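Local coordinates for malate dehydrogenase (PDB 1V9N), which catalyses the NAD-dependent interconversion of (S)-malate and oxaloacetate in the tricarboxylic acid cycle, at residues R13-K16 against D17-F20; L44-A47 against D48-V52; H322-K325 against G326-M330; M330-R333 against L334-I338. All coordinates share one frame; numbering follows the deposited sequence.

Contact 1 of 4, residues R13-K16 against D17-F20; sequences RVPK and DRLF
Val-14 meets the first turn of the helix with one methyl. Its CG1 points away from the backbone N (chi1 -180°) and approaches Leu-19 CB at 4.2 Å. The same methyl meets Arg-18 CG, and the two side chains cross at about a right angle. Pro-15 follows at the N-cap position of helix 16-29, where strand 11-14 gives way to the helix. Its carbonyl opens the helical bonding. Leu-19 N donates to Pro-15 O at 3.0 Å, almost in line with the carbonyl. Arg-18 N makes a weak bond to the same oxygen. The proline ring lies alongside Arg-18, and Pro-15 CG sits over one face of the guanidinium, toward its rim. Lys-16 O then accepts from Phe-20 N at 3.0 Å. The lysine chain bends at CG (chi2 -82°) and runs beside Phe-20, with Lys-16 NZ 4.2 Å from Phe-20 CD1. Lys-16 NZ is also 4.5 Å from Asp-17 OD1, too far for a salt bridge. The methylenes of Lys-16 pack on Val-45 and Leu-49 of helix 34-49 and on Ile-338. With an alanine here, Val-45 and Leu-49 would probably lose this cover, and Asp-17 its nearby positive charge.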
# COMPACT_ATOMS: atom_id res chain seq x y z
N ARG A 13 -7.73 -7.38 -34.71
CA ARG A 13 -6.30 -7.44 -34.40
C ARG A 13 -5.59 -6.31 -35.14
O ARG A 13 -5.73 -6.16 -36.35
CB ARG A 13 -5.71 -8.78 -34.83
CG ARG A 13 -5.23 -9.65 -33.67
CD ARG A 13 -6.37 -10.13 -32.81
NE ARG A 13 -5.90 -10.86 -31.64
CZ ARG A 13 -6.68 -11.48 -30.77
NH1 ARG A 13 -8.00 -11.49 -30.95
NH2 ARG A 13 -6.16 -12.11 -29.72
N VAL A 14 -4.82 -5.52 -34.40
CA VAL A 14 -4.08 -4.42 -34.99
C VAL A 14 -2.61 -4.56 -34.62
O VAL A 14 -2.26 -4.64 -33.45
CB VAL A 14 -4.58 -3.05 -34.46
CG1 VAL A 14 -3.78 -1.93 -35.09
CG2 VAL A 14 -6.06 -2.89 -34.76
N PRO A 15 -1.72 -4.61 -35.63
CA PRO A 15 -0.29 -4.75 -35.38
C PRO A 15 0.19 -3.70 -34.37
O PRO A 15 -0.01 -2.51 -34.57
CB PRO A 15 0.32 -4.55 -36.76
CG PRO A 15 -0.71 -5.15 -37.66
CD PRO A 15 -2.00 -4.59 -37.08
N LYS A 16 0.81 -4.17 -33.30
CA LYS A 16 1.32 -3.29 -32.25
C LYS A 16 1.99 -2.05 -32.84
O LYS A 16 1.66 -0.93 -32.48
CB LYS A 16 2.31 -4.07 -31.37
CG LYS A 16 2.86 -3.30 -30.18
CD LYS A 16 4.01 -2.40 -30.57
CE LYS A 16 4.58 -1.70 -29.35
NZ LYS A 16 5.71 -0.79 -29.71
N ASP A 17 2.92 -2.28 -33.76
CA ASP A 17 3.66 -1.20 -34.41
C ASP A 17 2.75 -0.24 -35.16
O ASP A 17 3.06 0.94 -35.32
CB ASP A 17 4.68 -1.80 -35.38
CG ASP A 17 5.58 -2.82 -34.71
OD1 ASP A 17 6.43 -2.41 -33.90
OD2 ASP A 17 5.41 -4.03 -34.99
N ARG A 18 1.61 -0.75 -35.62
CA ARG A 18 0.64 0.05 -36.35
C ARG A 18 -0.13 0.96 -35.41
O ARG A 18 -0.35 2.14 -35.71
CB ARG A 18 -0.32 -0.87 -37.11
CG ARG A 18 -1.36 -0.15 -37.95
CD ARG A 18 -1.84 -1.07 -39.06
NE ARG A 18 -0.72 -1.44 -39.93
CZ ARG A 18 -0.77 -2.40 -40.85
NH1 ARG A 18 -1.88 -3.09 -41.03
NH2 ARG A 18 0.30 -2.65 -41.60
N LEU A 19 -0.56 0.41 -34.28
CA LEU A 19 -1.31 1.19 -33.30
C LEU A 19 -0.41 2.30 -32.77
O LEU A 19 -0.84 3.44 -32.61
CB LEU A 19 -1.76 0.29 -32.15
CG LEU A 19 -2.67 0.93 -31.10
CD1 LEU A 19 -3.95 1.42 -31.76
CD2 LEU A 19 -2.99 -0.08 -30.01
N PHE A 20 0.85 1.96 -32.52
CA PHE A 20 1.83 2.91 -32.01
C PHE A 20 2.02 4.10 -32.94
O PHE A 20 1.93 5.25 -32.50
CB PHE A 20 3.18 2.22 -31.81
CG PHE A 20 4.24 3.11 -31.23
CD1 PHE A 20 4.43 3.18 -29.85
CD2 PHE A 20 5.03 3.90 -32.06
CE1 PHE A 20 5.39 4.03 -29.31
CE2 PHE A 20 6.00 4.74 -31.52
CZ PHE A 20 6.18 4.81 -30.14

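Contact 2 of 4, residues L44-A47 against D48-V52; sequences LVMA and DLRGV. With NDP (NADPH dihydro-nicotinamide-adenine-dinucleotide phosphate), chain B.
A Schellman motif ends helix 34-49, with Ala-47 and Val-52 at its two ends. Val-52 N donates to Ala-47 O at 2.6 Å. Inside this loop Gly-51 N donates to Asp-48 O at 3.1 Å. Gly-51 takes a positive phi (84°), and a CB there would be jammed against the carbonyl of Arg-50. The apolar contact that goes with the motif is also present: Ala-47 CB lies 4.2 Å from Val-52 CB. One turn back, Leu-49 N bonds to Val-45 O, and the two side chains run side by side with Val-45 CG1 3.9 Å from Leu-49 CD1. Asp-48 N bonds to Leu-44 O. The carboxylate atom Asp-48 OD2 has its donor elsewhere, at Val-57 N. Met-46, present as selenomethionine, lies alongside the stem of Arg-50, with Met-46 CG 3.9 Å from Arg-50 CD. Beyond this stem the arginine bends at chi3 (68°), and its head reaches the bound NADPH. Arg-50 NH2 donates to O2X of the 2'-phosphate at 3.1 Å and 167°. O2X lies at the guanidinium edge, in its plane. The same NH2 also donates to Gly-323 O, and the guanidinium makes a cation-pi contact with Phe-327. Val-52 CG1 touches the nicotinamide ribose, 3.7 Å from C4D. The helix end thus places one positive charge beside the 2'-phosphate, the group that sets NADPH apart from NADH. The arginine's charge probably offsets part of that of the phosphate.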
# COMPACT_ATOMS: atom_id res chain seq x y z
N LEU A 44 0.27 4.16 -23.56
CA LEU A 44 -1.06 3.68 -23.94
C LEU A 44 -0.99 2.30 -24.60
O LEU A 44 -1.86 1.46 -24.36
CB LEU A 44 -1.75 4.67 -24.89
CG LEU A 44 -2.09 6.05 -24.31
CD1 LEU A 44 -2.82 6.89 -25.37
CD2 LEU A 44 -2.96 5.89 -23.08
N VAL A 45 0.03 2.07 -25.42
CA VAL A 45 0.17 0.79 -26.10
C VAL A 45 0.50 -0.31 -25.10
O VAL A 45 0.02 -1.44 -25.23
CB VAL A 45 1.27 0.85 -27.19
CG1 VAL A 45 1.51 -0.54 -27.78
CG2 VAL A 45 0.83 1.80 -28.30
N MSE A 46 1.31 0.01 -24.09
CA MSE A 46 1.65 -0.98 -23.09
C MSE A 46 0.38 -1.45 -22.39
O MSE A 46 0.21 -2.64 -22.12
CB MSE A 46 2.63 -0.42 -22.05
CG MSE A 46 2.96 -1.44 -20.95
SE MSE A 46 4.18 -0.79 -19.61
CE MSE A 46 5.80 -0.89 -20.63
N ALA A 47 -0.52 -0.50 -22.11
CA ALA A 47 -1.78 -0.83 -21.45
C ALA A 47 -2.61 -1.78 -22.31
O ALA A 47 -3.20 -2.74 -21.81
CB ALA A 47 -2.58 0.45 -21.19
N ASP A 48 -2.68 -1.51 -23.61
CA ASP A 48 -3.43 -2.38 -24.51
C ASP A 48 -2.78 -3.76 -24.59
O ASP A 48 -3.46 -4.78 -24.57
CB ASP A 48 -3.52 -1.75 -25.90
CG ASP A 48 -4.49 -0.58 -25.95
OD1 ASP A 48 -5.66 -0.75 -25.53
OD2 ASP A 48 -4.09 0.51 -26.41
N LEU A 49 -1.45 -3.79 -24.67
CA LEU A 49 -0.71 -5.04 -24.74
C LEU A 49 -0.89 -5.90 -23.49
O LEU A 49 -1.02 -7.13 -23.58
CB LEU A 49 0.79 -4.76 -24.94
CG LEU A 49 1.24 -4.29 -26.32
CD1 LEU A 49 2.72 -3.95 -26.30
CD2 LEU A 49 0.96 -5.39 -27.34
N ARG A 50 -0.90 -5.26 -22.32
CA ARG A 50 -1.05 -5.98 -21.06
C ARG A 50 -2.51 -6.32 -20.76
O ARG A 50 -2.81 -6.92 -19.73
CB ARG A 50 -0.48 -5.16 -19.90
CG ARG A 50 1.02 -4.89 -19.99
CD ARG A 50 1.54 -4.31 -18.66
NE ARG A 50 1.48 -5.30 -17.59
CZ ARG A 50 2.37 -6.27 -17.42
NH1 ARG A 50 3.40 -6.37 -18.24
NH2 ARG A 50 2.21 -7.17 -16.45
N GLY A 51 -3.41 -5.94 -21.66
CA GLY A 51 -4.81 -6.25 -21.46
C GLY A 51 -5.58 -5.27 -20.60
O GLY A 51 -6.60 -5.64 -20.01
N VAL A 52 -5.10 -4.04 -20.50
CA VAL A 52 -5.79 -3.03 -19.70
C VAL A 52 -6.51 -2.08 -20.65
O VAL A 52 -6.11 -0.92 -20.81
CB VAL A 52 -4.80 -2.22 -18.82
CG1 VAL A 52 -5.57 -1.35 -17.84
CG2 VAL A 52 -3.87 -3.17 -18.06
PA NDP B . -6.26 -5.82 -11.83
O1A NDP B . -6.37 -6.08 -13.25
O2A NDP B . -7.25 -6.35 -10.83
O5B NDP B . -4.75 -6.28 -11.38
C5B NDP B . -4.30 -6.13 -10.02
C4B NDP B . -2.84 -6.63 -10.02
O4B NDP B . -2.93 -8.01 -9.63
C3B NDP B . -2.07 -6.61 -11.31
O3B NDP B . -0.69 -6.25 -11.00
C2B NDP B . -2.14 -7.98 -11.88
O2B NDP B . -1.10 -8.39 -12.77
C1B NDP B . -2.28 -8.79 -10.63
N9A NDP B . -3.12 -10.02 -10.76
C8A NDP B . -4.31 -10.23 -11.51
N7A NDP B . -4.76 -11.45 -11.35
C5A NDP B . -3.89 -12.08 -10.50
C6A NDP B . -3.81 -13.39 -9.92
N6A NDP B . -4.75 -14.30 -10.20
N1A NDP B . -2.77 -13.70 -9.08
C2A NDP B . -1.81 -12.77 -8.79
N3A NDP B . -1.80 -11.51 -9.27
C4A NDP B . -2.88 -11.22 -10.13
O3 NDP B . -6.11 -4.30 -11.49
PN NDP B . -6.95 -2.96 -11.60
O1N NDP B . -7.10 -2.49 -10.23
O2N NDP B . -8.19 -3.40 -12.33
O5D NDP B . -5.98 -2.07 -12.49
C5D NDP B . -6.46 -1.26 -13.61
C4D NDP B . -5.26 -0.49 -14.28
O4D NDP B . -5.66 0.87 -14.36
C3D NDP B . -3.91 -0.48 -13.52
O3D NDP B . -2.86 -0.67 -14.49
C2D NDP B . -3.86 0.86 -12.80
O2D NDP B . -2.53 1.29 -12.61
C1D NDP B . -4.70 1.74 -13.76
N1N NDP B . -5.42 2.85 -13.08
C2N NDP B . -5.01 4.17 -13.43
C3N NDP B . -5.72 5.27 -12.78
C7N NDP B . -5.35 6.65 -13.10
O7N NDP B . -5.91 7.63 -12.59
N7N NDP B . -4.35 6.91 -13.99
C4N NDP B . -6.76 4.95 -11.86
C5N NDP B . -7.14 3.65 -11.53
C6N NDP B . -6.47 2.60 -12.15
P2B NDP B . -1.18 -8.42 -14.32
O1X NDP B . -0.51 -9.69 -14.64
O2X NDP B . -0.46 -7.25 -14.90
O3X NDP B . -2.65 -8.43 -14.76

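Contact 3 of 4, residues H322-K325 against G326-M330; sequences HGEK and GFLTM. With NDP (NADPH dihydro-nicotinamide-adenine-dinucleotide phosphate), chain B.
Gly-323 and Gly-326 both hold the 2'-phosphate side of the bound NADPH at the N-terminus of helix 324-336. Gly-326 N donates to O1X at 2.8 Å and 167°. Gly-323 N donates to the ester oxygen O2B at 3.1 Å. Lys-325 N is also near, 3.1 Å from O1X. The phosphate therefore lies where the first amides of the helix gather, and their dipoles would probably favour its negative charge. Gly-326 leaves room for it, since a CB at this site would clash with O2X. Lys-325 extends fully beyond CG and brings NZ to the adenine atom N7A at 3.2 Å. That amine also forms a salt bridge with Glu-238 of the second subunit. His-322 stands at the N3A edge of the adenine; N3A lies over one face of its imidazole, near the rim, with His-322 CD2 3.2 Å from N3A. Its NE2 is hydrogen-bonded to His-243 O of the second subunit, and Tyr-246 of that subunit meets the ring edge-to-face; together they probably limit its rotation. A serine in its place would probably leave the N3A edge of the adenine without the imidazole against it and the His-243 carbonyl without its partner. Behind this first shell, Gly-323, at the N-cap position with positive phi, accepts Phe-327 N on its carbonyl at 3.0 Å. Leu-328 N bonds to Glu-324 O, and the Glu-324 carboxylate pairs with Lys-308 and Arg-318. Lys-325 O takes two bonds from Thr-329. The amide comes nearly in line, whereas Thr-329 OG1 donates from above the carbonyl plane at 2.9 Å.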
# COMPACT_ATOMS: atom_id res chain seq x y z
N HIS A 322 2.05 -11.44 -9.54
CA HIS A 322 1.65 -10.16 -10.10
C HIS A 322 2.49 -9.70 -11.28
O HIS A 322 3.71 -9.61 -11.20
CB HIS A 322 1.60 -9.12 -8.99
CG HIS A 322 0.71 -9.52 -7.86
ND1 HIS A 322 1.03 -10.54 -6.99
CD2 HIS A 322 -0.55 -9.13 -7.53
CE1 HIS A 322 0.02 -10.75 -6.17
NE2 HIS A 322 -0.95 -9.92 -6.48
N GLY A 323 1.80 -9.42 -12.38
CA GLY A 323 2.46 -8.97 -13.59
C GLY A 323 2.57 -10.08 -14.62
O GLY A 323 2.73 -9.81 -15.81
N GLU A 324 2.47 -11.33 -14.16
CA GLU A 324 2.58 -12.48 -15.04
C GLU A 324 1.53 -12.53 -16.16
O GLU A 324 1.89 -12.67 -17.33
CB GLU A 324 2.53 -13.77 -14.22
CG GLU A 324 2.69 -15.04 -15.03
CD GLU A 324 2.96 -16.25 -14.16
OE1 GLU A 324 2.43 -16.31 -13.04
OE2 GLU A 324 3.70 -17.15 -14.61
N LYS A 325 0.25 -12.43 -15.81
CA LYS A 325 -0.80 -12.44 -16.82
C LYS A 325 -0.53 -11.37 -17.87
O LYS A 325 -0.59 -11.63 -19.07
CB LYS A 325 -2.17 -12.16 -16.20
CG LYS A 325 -2.77 -13.29 -15.38
CD LYS A 325 -4.11 -12.84 -14.81
CE LYS A 325 -4.78 -13.93 -14.00
NZ LYS A 325 -6.06 -13.46 -13.40
N GLY A 326 -0.22 -10.16 -17.40
CA GLY A 326 0.06 -9.06 -18.30
C GLY A 326 1.19 -9.30 -19.28
O GLY A 326 1.07 -9.00 -20.47
N PHE A 327 2.31 -9.83 -18.78
CA PHE A 327 3.45 -10.11 -19.63
C PHE A 327 3.14 -11.18 -20.67
O PHE A 327 3.61 -11.11 -21.80
CB PHE A 327 4.67 -10.51 -18.79
CG PHE A 327 5.44 -9.34 -18.24
CD1 PHE A 327 5.97 -8.38 -19.10
CD2 PHE A 327 5.66 -9.21 -16.88
CE1 PHE A 327 6.69 -7.30 -18.61
CE2 PHE A 327 6.38 -8.13 -16.37
CZ PHE A 327 6.90 -7.17 -17.24
N LEU A 328 2.35 -12.18 -20.27
CA LEU A 328 1.96 -13.25 -21.17
C LEU A 328 1.00 -12.70 -22.22
O LEU A 328 1.12 -13.00 -23.41
CB LEU A 328 1.27 -14.39 -20.39
CG LEU A 328 2.15 -15.60 -20.05
CD1 LEU A 328 3.40 -15.15 -19.33
CD2 LEU A 328 1.34 -16.57 -19.20
N THR A 329 0.04 -11.89 -21.77
CA THR A 329 -0.91 -11.28 -22.67
C THR A 329 -0.15 -10.44 -23.70
O THR A 329 -0.46 -10.48 -24.89
CB THR A 329 -1.89 -10.37 -21.92
OG1 THR A 329 -2.65 -11.16 -21.00
CG2 THR A 329 -2.83 -9.67 -22.89
N MSE A 330 0.85 -9.70 -23.23
CA MSE A 330 1.66 -8.88 -24.11
C MSE A 330 2.35 -9.75 -25.15
O MSE A 330 2.24 -9.52 -26.35
CB MSE A 330 2.71 -8.11 -23.30
CG MSE A 330 3.77 -7.42 -24.15
SE MSE A 330 5.04 -6.35 -23.13
CE MSE A 330 6.78 -7.12 -23.02
PA NDP B . -6.26 -5.82 -11.83
O1A NDP B . -6.37 -6.08 -13.25
O2A NDP B . -7.25 -6.35 -10.83
O5B NDP B . -4.75 -6.28 -11.38
C5B NDP B . -4.30 -6.13 -10.02
C4B NDP B . -2.84 -6.63 -10.02
O4B NDP B . -2.93 -8.01 -9.63
C3B NDP B . -2.07 -6.61 -11.31
O3B NDP B . -0.69 -6.25 -11.00
C2B NDP B . -2.14 -7.98 -11.88
O2B NDP B . -1.10 -8.39 -12.77
C1B NDP B . -2.28 -8.79 -10.63
N9A NDP B . -3.12 -10.02 -10.76
C8A NDP B . -4.31 -10.23 -11.51
N7A NDP B . -4.76 -11.45 -11.35
C5A NDP B . -3.89 -12.08 -10.50
C6A NDP B . -3.81 -13.39 -9.92
N6A NDP B . -4.75 -14.30 -10.20
N1A NDP B . -2.77 -13.70 -9.08
C2A NDP B . -1.81 -12.77 -8.79
N3A NDP B . -1.80 -11.51 -9.27
C4A NDP B . -2.88 -11.22 -10.13
O3 NDP B . -6.11 -4.30 -11.49
PN NDP B . -6.95 -2.96 -11.60
O1N NDP B . -7.10 -2.49 -10.23
O2N NDP B . -8.19 -3.40 -12.33
O5D NDP B . -5.98 -2.07 -12.49
C5D NDP B . -6.46 -1.26 -13.61
C4D NDP B . -5.26 -0.49 -14.28
O4D NDP B . -5.66 0.87 -14.36
C3D NDP B . -3.91 -0.48 -13.52
O3D NDP B . -2.86 -0.67 -14.49
C2D NDP B . -3.86 0.86 -12.80
O2D NDP B . -2.53 1.29 -12.61
C1D NDP B . -4.70 1.74 -13.76
N1N NDP B . -5.42 2.85 -13.08
C2N NDP B . -5.01 4.17 -13.43
C3N NDP B . -5.72 5.27 -12.78
C7N NDP B . -5.35 6.65 -13.10
O7N NDP B . -5.91 7.63 -12.59
N7N NDP B . -4.35 6.91 -13.99
C4N NDP B . -6.76 4.95 -11.86
C5N NDP B . -7.14 3.65 -11.53
C6N NDP B . -6.47 2.60 -12.15
P2B NDP B . -1.18 -8.42 -14.32
O1X NDP B . -0.51 -9.69 -14.64
O2X NDP B . -0.46 -7.25 -14.90
O3X NDP B . -2.65 -8.43 -14.76

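Contact 4 of 4, residues M330-R333 against L334-I338; sequences METR and LKLGI
Thr-332 CG2 and Leu-336 CG both swing away from their own backbone N, the latter with chi1 -158°. The two side chains then lie side by side, and Thr-332 CG2 touches Leu-336 CD1 at 3.6 Å. This is the C-terminal end of helix 324-336, where the last turn is weakly bonded and the chain leaves through Gly-337 into strand 338-341. Leu-334 CG stands beside its backbone N (chi1 -78°), which lays CD1 obliquely across Met-330, 3.8 Å from Met-330 CG. Lys-335 CG lies between its own N and carbonyl carbon, close to Glu-331 O at 3.6 Å. The bonding fans out here. Leu-334 N has only weak bonds, to Met-330 O and Glu-331 O. Thr-332 O accepts from two amides. Leu-336 N comes nearly along the carbonyl direction at 2.8 Å, and Lys-335 N comes from above the carbonyl plane at 3.1 Å. Thr-332 OG1 lies within hydrogen-bonding reach of two carbonyls, Phe-2 O and Leu-328 O, which must share or alternate for its one proton. Gly-337 makes a weak bond from its N to Arg-333 O and turns the chain with positive phi (100°). A side chain there would be jammed against the carbonyl of Leu-336. Arg-333 runs extended from CG to NE, and its NE forms a salt bridge with Glu-3. Ile-338 begins the strand, hydrogen-bonded to Val-14 of strand 11-14. The turn brings Gly-337 O back beside Arg-333, whose CA makes a C-H...O contact with it at 3.4 Å.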
# COMPACT_ATOMS: atom_id res chain seq x y z
N MSE A 330 0.85 -9.70 -23.23
CA MSE A 330 1.66 -8.88 -24.11
C MSE A 330 2.35 -9.75 -25.15
O MSE A 330 2.24 -9.52 -26.35
CB MSE A 330 2.71 -8.11 -23.30
CG MSE A 330 3.77 -7.42 -24.15
SE MSE A 330 5.04 -6.35 -23.13
CE MSE A 330 6.78 -7.12 -23.02
N GLU A 331 3.08 -10.75 -24.66
CA GLU A 331 3.81 -11.68 -25.52
C GLU A 331 2.93 -12.17 -26.66
O GLU A 331 3.35 -12.20 -27.82
CB GLU A 331 4.30 -12.87 -24.69
CG GLU A 331 5.28 -13.79 -25.39
CD GLU A 331 5.68 -14.97 -24.53
OE1 GLU A 331 4.81 -15.83 -24.26
OE2 GLU A 331 6.86 -15.04 -24.12
N THR A 332 1.70 -12.54 -26.33
CA THR A 332 0.74 -13.02 -27.31
C THR A 332 0.41 -11.97 -28.36
O THR A 332 0.63 -12.17 -29.56
CB THR A 332 -0.57 -13.45 -26.62
OG1 THR A 332 -0.33 -14.59 -25.79
CG2 THR A 332 -1.63 -13.79 -27.66
N ARG A 333 -0.11 -10.84 -27.89
CA ARG A 333 -0.50 -9.75 -28.77
C ARG A 333 0.62 -9.13 -29.60
O ARG A 333 0.35 -8.39 -30.55
CB ARG A 333 -1.22 -8.68 -27.94
CG ARG A 333 -2.45 -9.23 -27.25
CD ARG A 333 -3.18 -8.19 -26.44
NE ARG A 333 -4.44 -8.71 -25.94
CZ ARG A 333 -5.31 -8.01 -25.22
NH1 ARG A 333 -5.04 -6.75 -24.90
NH2 ARG A 333 -6.44 -8.57 -24.81
N LEU A 334 1.87 -9.42 -29.26
CA LEU A 334 2.99 -8.88 -30.02
C LEU A 334 3.18 -9.62 -31.34
O LEU A 334 3.65 -9.04 -32.32
CB LEU A 334 4.27 -8.94 -29.19
CG LEU A 334 4.43 -7.86 -28.12
CD1 LEU A 334 5.70 -8.09 -27.32
CD2 LEU A 334 4.47 -6.49 -28.79
N LYS A 335 2.82 -10.90 -31.37
CA LYS A 335 2.96 -11.69 -32.58
C LYS A 335 1.60 -12.05 -33.16
O LYS A 335 1.50 -12.49 -34.30
CB LYS A 335 3.79 -12.95 -32.31
CG LYS A 335 3.36 -13.76 -31.10
CD LYS A 335 4.41 -14.81 -30.77
CE LYS A 335 4.11 -15.52 -29.45
NZ LYS A 335 5.22 -16.43 -29.04
N LEU A 336 0.56 -11.85 -32.36
CA LEU A 336 -0.80 -12.16 -32.78
C LEU A 336 -1.54 -10.85 -33.08
O LEU A 336 -2.54 -10.83 -33.80
CB LEU A 336 -1.52 -12.93 -31.67
CG LEU A 336 -2.73 -13.80 -32.01
CD1 LEU A 336 -3.07 -14.68 -30.83
CD2 LEU A 336 -3.91 -12.92 -32.39
N GLY A 337 -1.02 -9.75 -32.54
CA GLY A 337 -1.63 -8.45 -32.76
C GLY A 337 -2.49 -8.01 -31.59
O GLY A 337 -3.00 -8.83 -30.83
N ILE A 338 -2.66 -6.69 -31.45
CA ILE A 338 -3.47 -6.14 -30.37
C ILE A 338 -4.94 -6.07 -30.74
O ILE A 338 -5.31 -5.41 -31.71
CB ILE A 338 -3.00 -4.71 -30.01
CG1 ILE A 338 -1.52 -4.71 -29.65
CG2 ILE A 338 -3.85 -4.16 -28.86
CD1 ILE A 338 -0.94 -3.34 -29.41

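How the contacts relate
Contacts 2 and 3 both reach the NADPH, and their centres are 10 Å apart. They meet directly where Arg-50 NH2 lies 2.8 Å from Gly-323 O. The C-terminal end of one helix and the N-terminal end of another face the same 2'-phosphate. Contact 4 continues the helix of contact 3 through Met-330, whose side chain is about 9 Å from the cofactor. Contact 1 lies further out, its nearest atoms about 7 Å from those of contact 3. It joins contact 4 through the two-stranded sheet, with Val-14 N 2.7 Å from Ile-338 O. It also packs on contact 2, with centres 11 Å apart. Leu-49 CD2 of contact 2 meets Ile-338 CG1 of contact 4 at 3.5 Å.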